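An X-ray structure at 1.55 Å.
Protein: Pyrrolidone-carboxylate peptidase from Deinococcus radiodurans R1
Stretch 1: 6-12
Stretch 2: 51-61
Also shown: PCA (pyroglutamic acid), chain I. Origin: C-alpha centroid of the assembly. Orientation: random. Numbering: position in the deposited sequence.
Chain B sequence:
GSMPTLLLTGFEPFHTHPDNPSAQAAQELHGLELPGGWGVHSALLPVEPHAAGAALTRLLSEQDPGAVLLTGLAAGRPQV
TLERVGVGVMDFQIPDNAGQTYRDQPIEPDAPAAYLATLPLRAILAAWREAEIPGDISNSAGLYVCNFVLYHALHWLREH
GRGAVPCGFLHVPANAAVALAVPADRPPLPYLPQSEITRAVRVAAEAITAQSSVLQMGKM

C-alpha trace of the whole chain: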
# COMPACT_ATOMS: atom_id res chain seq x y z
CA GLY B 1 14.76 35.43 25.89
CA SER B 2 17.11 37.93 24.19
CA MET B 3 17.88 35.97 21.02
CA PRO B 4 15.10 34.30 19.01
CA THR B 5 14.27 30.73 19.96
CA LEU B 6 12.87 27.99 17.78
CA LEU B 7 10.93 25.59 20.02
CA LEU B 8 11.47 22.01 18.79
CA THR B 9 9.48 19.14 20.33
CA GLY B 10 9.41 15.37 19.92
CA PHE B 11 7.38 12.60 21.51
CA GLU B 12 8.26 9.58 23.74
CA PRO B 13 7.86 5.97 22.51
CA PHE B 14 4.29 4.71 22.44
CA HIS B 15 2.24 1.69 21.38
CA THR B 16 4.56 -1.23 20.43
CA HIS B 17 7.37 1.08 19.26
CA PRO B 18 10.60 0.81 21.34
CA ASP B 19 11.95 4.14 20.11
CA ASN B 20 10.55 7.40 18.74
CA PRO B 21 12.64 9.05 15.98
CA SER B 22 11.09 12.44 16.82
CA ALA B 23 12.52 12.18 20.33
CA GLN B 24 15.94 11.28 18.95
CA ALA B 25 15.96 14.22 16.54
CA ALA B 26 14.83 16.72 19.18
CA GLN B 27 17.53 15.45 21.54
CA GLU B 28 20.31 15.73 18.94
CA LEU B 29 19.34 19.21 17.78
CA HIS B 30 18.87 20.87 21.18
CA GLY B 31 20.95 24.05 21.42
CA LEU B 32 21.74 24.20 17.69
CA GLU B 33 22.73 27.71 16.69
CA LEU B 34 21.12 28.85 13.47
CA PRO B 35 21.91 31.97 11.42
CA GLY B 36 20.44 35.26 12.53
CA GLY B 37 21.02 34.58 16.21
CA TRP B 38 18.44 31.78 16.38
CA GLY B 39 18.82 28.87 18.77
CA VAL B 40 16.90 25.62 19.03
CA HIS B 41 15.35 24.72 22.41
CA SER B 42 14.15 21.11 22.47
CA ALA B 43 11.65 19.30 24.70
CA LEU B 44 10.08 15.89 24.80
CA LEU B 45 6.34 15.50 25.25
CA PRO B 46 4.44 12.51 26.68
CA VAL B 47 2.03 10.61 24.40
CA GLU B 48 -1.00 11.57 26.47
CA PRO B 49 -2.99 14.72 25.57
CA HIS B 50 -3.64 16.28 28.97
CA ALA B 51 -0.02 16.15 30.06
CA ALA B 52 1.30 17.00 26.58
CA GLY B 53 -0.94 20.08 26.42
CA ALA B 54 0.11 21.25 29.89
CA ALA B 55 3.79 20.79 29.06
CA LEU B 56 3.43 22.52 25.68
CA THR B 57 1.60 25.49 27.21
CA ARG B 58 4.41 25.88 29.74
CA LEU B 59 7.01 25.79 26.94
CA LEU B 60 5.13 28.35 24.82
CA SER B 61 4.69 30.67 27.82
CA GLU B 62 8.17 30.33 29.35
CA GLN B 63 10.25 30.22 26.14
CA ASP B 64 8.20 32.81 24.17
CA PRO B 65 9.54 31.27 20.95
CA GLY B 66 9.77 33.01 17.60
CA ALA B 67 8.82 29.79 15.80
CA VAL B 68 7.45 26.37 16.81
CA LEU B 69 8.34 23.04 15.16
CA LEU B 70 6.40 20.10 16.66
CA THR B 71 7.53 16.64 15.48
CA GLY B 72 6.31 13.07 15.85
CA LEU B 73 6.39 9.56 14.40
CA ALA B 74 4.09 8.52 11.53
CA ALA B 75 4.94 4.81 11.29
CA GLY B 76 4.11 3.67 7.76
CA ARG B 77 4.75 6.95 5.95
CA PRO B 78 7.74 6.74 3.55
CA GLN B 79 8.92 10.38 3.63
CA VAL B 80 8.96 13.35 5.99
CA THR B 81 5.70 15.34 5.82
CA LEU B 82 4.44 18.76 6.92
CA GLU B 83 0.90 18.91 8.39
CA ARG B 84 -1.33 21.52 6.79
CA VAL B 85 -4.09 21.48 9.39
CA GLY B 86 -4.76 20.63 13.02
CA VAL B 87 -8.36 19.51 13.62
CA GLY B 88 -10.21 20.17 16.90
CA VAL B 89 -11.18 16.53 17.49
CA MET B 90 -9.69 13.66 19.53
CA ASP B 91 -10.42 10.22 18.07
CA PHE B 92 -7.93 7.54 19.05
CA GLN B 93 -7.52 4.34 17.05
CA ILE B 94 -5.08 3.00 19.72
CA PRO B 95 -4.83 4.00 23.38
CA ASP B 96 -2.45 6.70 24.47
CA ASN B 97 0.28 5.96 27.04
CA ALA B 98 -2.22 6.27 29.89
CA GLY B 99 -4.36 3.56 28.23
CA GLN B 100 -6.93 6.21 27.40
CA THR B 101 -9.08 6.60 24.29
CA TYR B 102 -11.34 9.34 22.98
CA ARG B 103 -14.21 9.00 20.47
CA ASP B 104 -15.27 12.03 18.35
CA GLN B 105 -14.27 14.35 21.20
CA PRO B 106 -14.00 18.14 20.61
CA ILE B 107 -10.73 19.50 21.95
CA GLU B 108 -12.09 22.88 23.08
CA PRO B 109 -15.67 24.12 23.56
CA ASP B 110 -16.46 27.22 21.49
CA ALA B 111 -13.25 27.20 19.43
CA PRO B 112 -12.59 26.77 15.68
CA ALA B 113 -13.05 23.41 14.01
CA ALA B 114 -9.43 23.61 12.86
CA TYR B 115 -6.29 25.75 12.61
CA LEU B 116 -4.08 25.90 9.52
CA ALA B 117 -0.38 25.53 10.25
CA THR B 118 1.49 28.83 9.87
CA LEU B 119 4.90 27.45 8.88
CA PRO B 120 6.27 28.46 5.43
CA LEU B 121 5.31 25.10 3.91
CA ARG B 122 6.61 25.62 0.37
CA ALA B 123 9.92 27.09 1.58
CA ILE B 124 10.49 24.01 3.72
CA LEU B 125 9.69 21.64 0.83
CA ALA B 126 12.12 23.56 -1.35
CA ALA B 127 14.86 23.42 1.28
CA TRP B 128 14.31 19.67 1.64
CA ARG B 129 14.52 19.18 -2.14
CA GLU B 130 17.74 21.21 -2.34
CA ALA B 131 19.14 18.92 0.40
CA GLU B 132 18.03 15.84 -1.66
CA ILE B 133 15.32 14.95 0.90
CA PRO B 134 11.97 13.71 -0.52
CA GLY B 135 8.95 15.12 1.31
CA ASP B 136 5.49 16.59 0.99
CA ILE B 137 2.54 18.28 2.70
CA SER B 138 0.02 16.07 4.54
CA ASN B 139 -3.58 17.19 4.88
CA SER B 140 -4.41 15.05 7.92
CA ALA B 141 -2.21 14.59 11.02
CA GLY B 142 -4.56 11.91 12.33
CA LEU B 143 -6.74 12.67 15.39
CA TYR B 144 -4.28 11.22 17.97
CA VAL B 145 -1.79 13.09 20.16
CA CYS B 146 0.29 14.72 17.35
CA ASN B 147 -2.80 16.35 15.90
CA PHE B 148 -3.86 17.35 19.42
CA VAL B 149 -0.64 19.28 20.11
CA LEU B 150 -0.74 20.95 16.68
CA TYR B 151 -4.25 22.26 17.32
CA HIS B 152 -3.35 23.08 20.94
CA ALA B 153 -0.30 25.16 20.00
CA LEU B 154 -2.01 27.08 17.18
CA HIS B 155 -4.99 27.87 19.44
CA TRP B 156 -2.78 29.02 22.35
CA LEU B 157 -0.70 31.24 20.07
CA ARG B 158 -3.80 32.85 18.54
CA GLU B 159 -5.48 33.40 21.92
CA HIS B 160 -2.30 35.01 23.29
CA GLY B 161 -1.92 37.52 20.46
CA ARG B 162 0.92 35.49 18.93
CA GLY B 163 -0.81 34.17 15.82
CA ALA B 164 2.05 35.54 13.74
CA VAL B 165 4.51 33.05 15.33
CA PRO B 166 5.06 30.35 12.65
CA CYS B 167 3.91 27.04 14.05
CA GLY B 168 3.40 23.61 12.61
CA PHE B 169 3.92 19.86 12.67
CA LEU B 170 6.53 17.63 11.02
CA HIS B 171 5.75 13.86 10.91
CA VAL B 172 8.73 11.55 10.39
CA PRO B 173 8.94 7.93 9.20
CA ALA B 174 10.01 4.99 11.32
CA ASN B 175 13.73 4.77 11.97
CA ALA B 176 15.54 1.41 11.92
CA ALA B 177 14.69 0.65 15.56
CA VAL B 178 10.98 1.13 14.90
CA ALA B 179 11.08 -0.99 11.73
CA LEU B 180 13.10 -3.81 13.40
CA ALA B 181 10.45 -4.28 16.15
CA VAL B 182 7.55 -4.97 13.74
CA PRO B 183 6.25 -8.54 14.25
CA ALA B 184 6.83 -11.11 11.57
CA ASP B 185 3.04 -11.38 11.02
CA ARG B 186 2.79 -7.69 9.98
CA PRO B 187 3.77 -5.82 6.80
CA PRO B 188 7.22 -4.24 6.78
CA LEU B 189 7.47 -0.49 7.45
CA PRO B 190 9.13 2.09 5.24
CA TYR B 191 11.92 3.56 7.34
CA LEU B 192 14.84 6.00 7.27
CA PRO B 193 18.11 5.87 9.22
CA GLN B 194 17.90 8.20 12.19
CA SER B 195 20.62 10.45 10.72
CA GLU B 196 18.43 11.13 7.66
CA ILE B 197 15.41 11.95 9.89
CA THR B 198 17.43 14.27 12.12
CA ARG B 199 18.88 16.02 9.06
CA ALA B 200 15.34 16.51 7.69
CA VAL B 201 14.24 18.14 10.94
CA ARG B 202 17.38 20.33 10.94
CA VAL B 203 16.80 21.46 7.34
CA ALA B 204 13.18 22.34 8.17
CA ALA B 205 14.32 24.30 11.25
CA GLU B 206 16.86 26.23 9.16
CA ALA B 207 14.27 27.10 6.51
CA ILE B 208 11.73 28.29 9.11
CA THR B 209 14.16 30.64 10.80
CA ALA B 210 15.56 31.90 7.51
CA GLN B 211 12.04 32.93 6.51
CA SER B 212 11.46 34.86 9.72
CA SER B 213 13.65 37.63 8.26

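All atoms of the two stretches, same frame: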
# COMPACT_ATOMS: atom_id res chain seq x y z
N LEU B 6 13.78 28.93 18.42
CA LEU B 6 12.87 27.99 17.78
C LEU B 6 12.59 26.87 18.78
O LEU B 6 13.53 26.22 19.27
CB LEU B 6 13.44 27.44 16.47
CG LEU B 6 12.50 26.43 15.77
CD1 LEU B 6 12.45 26.65 14.26
CD2 LEU B 6 12.93 25.02 16.03
N LEU B 7 11.31 26.69 19.14
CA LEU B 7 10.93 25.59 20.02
C LEU B 7 10.75 24.33 19.19
O LEU B 7 9.95 24.31 18.27
CB LEU B 7 9.63 25.93 20.76
CG LEU B 7 9.02 24.79 21.60
CD1 LEU B 7 9.96 24.41 22.73
CD2 LEU B 7 7.64 25.21 22.19
N LEU B 8 11.51 23.28 19.52
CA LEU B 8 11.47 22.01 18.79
C LEU B 8 11.01 20.92 19.74
O LEU B 8 11.62 20.75 20.79
CB LEU B 8 12.86 21.68 18.24
CG LEU B 8 13.03 20.29 17.62
CD1 LEU B 8 12.07 20.09 16.41
CD2 LEU B 8 14.47 20.09 17.17
N THR B 9 9.91 20.22 19.43
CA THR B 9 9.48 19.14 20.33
C THR B 9 9.46 17.80 19.60
O THR B 9 9.32 17.74 18.38
CB THR B 9 8.10 19.42 20.94
OG1 THR B 9 7.07 19.40 19.92
CG2 THR B 9 8.06 20.78 21.59
N GLY B 10 9.63 16.73 20.38
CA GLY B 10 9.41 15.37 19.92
C GLY B 10 8.57 14.64 20.95
O GLY B 10 8.25 15.19 22.00
N PHE B 11 8.20 13.41 20.62
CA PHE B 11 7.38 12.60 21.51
C PHE B 11 8.15 11.36 22.00
O PHE B 11 9.02 10.84 21.30
CB PHE B 11 6.07 12.10 20.82
CG PHE B 11 4.95 13.09 20.83
CD1 PHE B 11 4.19 13.27 21.97
CD2 PHE B 11 4.65 13.84 19.69
CE1 PHE B 11 3.13 14.16 21.99
CE2 PHE B 11 3.56 14.74 19.69
CZ PHE B 11 2.81 14.91 20.84
N GLU B 12 7.77 10.87 23.19
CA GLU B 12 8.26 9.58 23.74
C GLU B 12 7.79 8.37 22.93
O GLU B 12 6.85 8.47 22.13
CB GLU B 12 7.80 9.42 25.17
CG GLU B 12 8.23 10.55 26.08
CD GLU B 12 7.68 10.41 27.50
OE1 GLU B 12 6.97 9.43 27.81
OE2 GLU B 12 7.94 11.34 28.30
N ALA B 51 -1.35 15.78 29.61
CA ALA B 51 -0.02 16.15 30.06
C ALA B 51 0.78 16.83 28.94
O ALA B 51 1.57 17.75 29.20
CB ALA B 51 0.73 14.93 30.59
N ALA B 52 0.59 16.37 27.69
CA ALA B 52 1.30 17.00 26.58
C ALA B 52 0.85 18.45 26.40
O ALA B 52 1.68 19.34 26.19
CB ALA B 52 1.10 16.20 25.30
N GLY B 53 -0.46 18.71 26.51
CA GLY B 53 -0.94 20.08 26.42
C GLY B 53 -0.40 20.97 27.53
O GLY B 53 -0.02 22.12 27.28
N ALA B 54 -0.39 20.45 28.77
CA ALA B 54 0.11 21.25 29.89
C ALA B 54 1.59 21.55 29.70
O ALA B 54 2.03 22.69 29.95
CB ALA B 54 -0.11 20.51 31.20
N ALA B 55 2.36 20.57 29.25
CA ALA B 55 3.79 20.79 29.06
C ALA B 55 4.04 21.77 27.93
O ALA B 55 4.93 22.62 28.03
CB ALA B 55 4.49 19.45 28.76
N LEU B 56 3.25 21.67 26.85
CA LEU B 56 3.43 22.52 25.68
C LEU B 56 3.05 23.96 26.00
O LEU B 56 3.75 24.91 25.61
CB LEU B 56 2.62 21.96 24.50
CG LEU B 56 2.79 22.69 23.17
CD1 LEU B 56 4.23 22.94 22.82
CD2 LEU B 56 2.12 21.87 22.04
N THR B 57 1.96 24.15 26.75
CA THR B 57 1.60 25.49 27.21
C THR B 57 2.72 26.10 28.03
O THR B 57 3.06 27.28 27.85
CB THR B 57 0.31 25.44 28.03
OG1 THR B 57 -0.80 25.22 27.14
CG2 THR B 57 0.07 26.75 28.73
N ARG B 58 3.31 25.33 28.95
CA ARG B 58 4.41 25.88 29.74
C ARG B 58 5.59 26.28 28.84
O ARG B 58 6.19 27.35 29.04
CB ARG B 58 4.83 24.87 30.81
CG ARG B 58 6.05 25.25 31.60
CD ARG B 58 6.27 24.22 32.68
NE ARG B 58 6.95 24.78 33.83
N LEU B 59 5.93 25.45 27.86
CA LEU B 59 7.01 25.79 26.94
C LEU B 59 6.70 27.06 26.14
O LEU B 59 7.56 27.94 25.98
CB LEU B 59 7.29 24.61 25.99
CG LEU B 59 7.95 23.39 26.59
CD1 LEU B 59 7.69 22.15 25.65
CD2 LEU B 59 9.45 23.62 26.82
N LEU B 60 5.48 27.17 25.60
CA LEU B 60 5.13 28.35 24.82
C LEU B 60 5.18 29.61 25.67
O LEU B 60 5.67 30.66 25.24
CB LEU B 60 3.74 28.18 24.22
CG LEU B 60 3.64 27.10 23.17
CD1 LEU B 60 2.14 26.82 22.83
CD2 LEU B 60 4.38 27.53 21.88
N SER B 61 4.71 29.51 26.92
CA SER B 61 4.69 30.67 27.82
C SER B 61 6.11 31.04 28.29
O SER B 61 6.47 32.22 28.32
CB SER B 61 3.80 30.35 29.02
OG SER B 61 3.55 31.51 29.77
N PCA I . 3.06 9.81 16.78
CA PCA I . 1.70 9.72 17.30
CB PCA I . 1.73 10.16 18.77
CG PCA I . 3.19 10.37 19.17
CD PCA I . 3.93 10.19 17.87
OE PCA I . 5.15 10.35 17.79
C PCA I . 0.74 10.52 16.40
O PCA I . -0.26 11.09 16.83
OXT PCA I . 0.99 10.66 15.17

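Strand 6-11 and helix 51-61 run nearly antiparallel, with 164° between their N-to-C directions and 10.3 Å between their axes at closest approach. No hydrogen bond crosses between them, and every contact within 4.5 Å is between side-chain carbons, burying 211 Å² in total; the helix bonds its own backbone, for instance L60 N to L56 O at 2.8 Å.

L7 contributes most of the strand's share, 73 Å². Its CA-to-CB bond points toward the helix, and chi1 t with chi2 p places CD2 among three leucines: L7 CD2 lies 3.9 Å from L59 CB, 4.0 Å from L60 CD2 and 4.1 Å from L56 CD1. These are van der Waals separations between carbons, and a branched aliphatic chain suits a site where one methyl meets neighbours from successive parts of the helix.

L59 is the main helical counterpart, covered over 41 Å². Its CA-to-CB bond also points toward the strand, and L59 CA is 8.0 Å from L7 CA. With chi1 m and chi2 t, it also reaches along the strand, L59 CD1 lying 4.3 Å from T9 CG2. The threonine thus offers its methyl to an apolar neighbour. The CA-to-CB bonds of L56 and L60 point sideways to the strand, but the ends of their side chains come nearer, which brings their methyls to L7.

The strand's alternation explains the pattern: L7 and T9 face the helix, whereas L6 and L8 make no contact with it. Farther along, the CA-to-CB bond of F11 points sideways but its ring approaches A52, with F11 CE1 4.4 Å from A52 CB. The alanine methyl sits at the ring edge, near the plane of the ring, in apolar contact, while pyroglutamic acid places CG over one ring face. F11 therefore links this packing to the bound ligand.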